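Local coordinates for enoyl-CoA hydratase carB homologue (PDB 5O34), which probably acts as a crotonase-superfamily lyase in the biosynthesis of the carbapenem antibiotic thienamycin, at residues 174-178 / 179-183. Residues are numbered along the deposited sequence; the frame is centred on the assembly and turned at random.
Sequences MPEFR and VGIAC
A Schellman motif ends the short helix 176-179 of this crotonase-fold subunit, and its 6-to-1 bond joins Ile181 N to Glu176 O over 2.8 Å. Gly180 is the C-prime residue, with a positive phi of 87° that turns the chain out of the helix; its N makes a weak bond to Phe177 O. One residue earlier, Val179 N makes a helical i to i-4 bond to Pro175 O at 3.0 Å. Glu176 occupies the position of a glutamate that is catalytic in many crotonases, and so may belong to the active site. Beyond the glycine the chain folds back along it. The Ile181 side chain crosses the Glu176 stem obliquely, with CG1 3.8 Å from Glu176 CG, because a chi1 of 63° sets CG1 between its backbone N and carbonyl carbon. On the returning chain, Cys183 CB lies 3.8 Å from Glu176 CB, and Cys183 SG is equally close to the carboxylate carbon CD. Met174 SD meets the same sulfur at 4.1 Å, while the Phe177 ring receives Ile181 O at its edge, 3.8 Å from CD2. Leu203 of helix 196-205 touches Met174, Phe177 and Cys183, and Cys183 N, at the N-cap of helix 184-194, donates to Thr251 OG1 of the second subunit. Backbone bonds thus fix the turn, while Ile181 and the Cys183 side chain pack against the bent Glu176 stem.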
loop_
_atom_site.group_PDB
_atom_site.type_symbol
_atom_site.label_atom_id
_atom_site.label_comp_id
_atom_site.label_asym_id
_atom_site.label_seq_id
_atom_site.Cartn_x
_atom_site.Cartn_y
_atom_site.Cartn_z
ATOM N N MET A 174 18.174 2.689 3.696
ATOM C CA MET A 174 18.301 1.684 2.653
ATOM C C MET A 174 19.358 2.259 1.681
ATOM O O MET A 174 18.979 2.714 0.611
ATOM C CB MET A 174 16.966 1.409 1.919
ATOM C CG MET A 174 16.179 0.269 2.499
ATOM S SD MET A 174 17.026 -1.294 2.618
ATOM C CE MET A 174 15.811 -2.094 3.194
ATOM N N PRO A 175 20.662 2.373 2.093
ATOM C CA PRO A 175 21.692 2.935 1.189
ATOM C C PRO A 175 22.319 2.007 0.113
ATOM O O PRO A 175 23.310 2.408 -0.502
ATOM C CB PRO A 175 22.760 3.424 2.174
ATOM C CG PRO A 175 22.717 2.429 3.266
ATOM C CD PRO A 175 21.286 1.891 3.353
ATOM N N GLU A 176 21.780 0.789 -0.093
ATOM C CA GLU A 176 22.256 -0.203 -1.078
ATOM C C GLU A 176 22.826 0.378 -2.385
ATOM O O GLU A 176 23.917 -0.031 -2.799
ATOM C CB GLU A 176 21.163 -1.233 -1.407
ATOM C CG GLU A 176 21.132 -2.414 -0.456
ATOM C CD GLU A 176 20.387 -2.224 0.850
ATOM O OE1 GLU A 176 20.061 -1.065 1.200
ATOM O OE2 GLU A 176 20.145 -3.244 1.535
ATOM N N PHE A 177 22.116 1.349 -3.001
ATOM C CA PHE A 177 22.543 2.014 -4.242
ATOM C C PHE A 177 23.817 2.845 -4.062
ATOM O O PHE A 177 24.722 2.749 -4.892
ATOM C CB PHE A 177 21.415 2.858 -4.864
ATOM C CG PHE A 177 20.265 2.093 -5.480
ATOM C CD1 PHE A 177 19.101 2.746 -5.858
ATOM C CD2 PHE A 177 20.352 0.721 -5.698
ATOM C CE1 PHE A 177 18.043 2.043 -6.434
ATOM C CE2 PHE A 177 19.295 0.020 -6.279
ATOM C CZ PHE A 177 18.149 0.684 -6.643
ATOM N N ARG A 178 23.893 3.641 -2.975
ATOM C CA ARG A 178 25.075 4.447 -2.642
ATOM C C ARG A 178 26.294 3.519 -2.452
ATOM O O ARG A 178 27.372 3.807 -2.966
ATOM C CB ARG A 178 24.818 5.306 -1.381
ATOM C CG ARG A 178 26.019 6.164 -0.956
ATOM C CD ARG A 178 25.635 7.434 -0.218
ATOM N NE ARG A 178 25.002 7.147 1.066
ATOM C CZ ARG A 178 23.972 7.822 1.567
ATOM N NH1 ARG A 178 23.451 8.847 0.895
ATOM N NH2 ARG A 178 23.452 7.482 2.737
ATOM N N VAL A 179 26.078 2.383 -1.775
ATOM C CA VAL A 179 27.061 1.341 -1.483
ATOM C C VAL A 179 27.413 0.522 -2.752
ATOM O O VAL A 179 28.452 -0.137 -2.787
ATOM C CB VAL A 179 26.549 0.492 -0.279
ATOM C CG1 VAL A 179 27.242 -0.859 -0.164
ATOM C CG2 VAL A 179 26.683 1.274 1.022
ATOM N N GLY A 180 26.575 0.608 -3.783
ATOM C CA GLY A 180 26.812 -0.042 -5.069
ATOM C C GLY A 180 26.323 -1.467 -5.202
ATOM O O GLY A 180 26.803 -2.211 -6.060
ATOM N N ILE A 181 25.350 -1.854 -4.379
ATOM C CA ILE A 181 24.766 -3.197 -4.426
ATOM C C ILE A 181 23.261 -3.124 -4.745
ATOM O O ILE A 181 22.633 -2.087 -4.505
ATOM C CB ILE A 181 25.089 -4.020 -3.145
ATOM C CG1 ILE A 181 24.486 -3.374 -1.868
ATOM C CG2 ILE A 181 26.615 -4.246 -3.006
ATOM C CD1 ILE A 181 24.464 -4.283 -0.620
ATOM N N ALA A 182 22.695 -4.211 -5.306
ATOM C CA ALA A 182 21.271 -4.296 -5.649
ATOM C C ALA A 182 20.328 -4.234 -4.418
ATOM O O ALA A 182 20.775 -4.407 -3.280
ATOM C CB ALA A 182 21.005 -5.541 -6.473
ATOM N N CYS A 183 19.034 -3.939 -4.645
ATOM C CA CYS A 183 18.081 -3.834 -3.541
ATOM C C CYS A 183 16.700 -4.434 -3.859
ATOM O O CYS A 183 15.664 -3.789 -3.660
ATOM C CB CYS A 183 17.979 -2.394 -3.048
ATOM S SG CYS A 183 17.282 -2.244 -1.387
#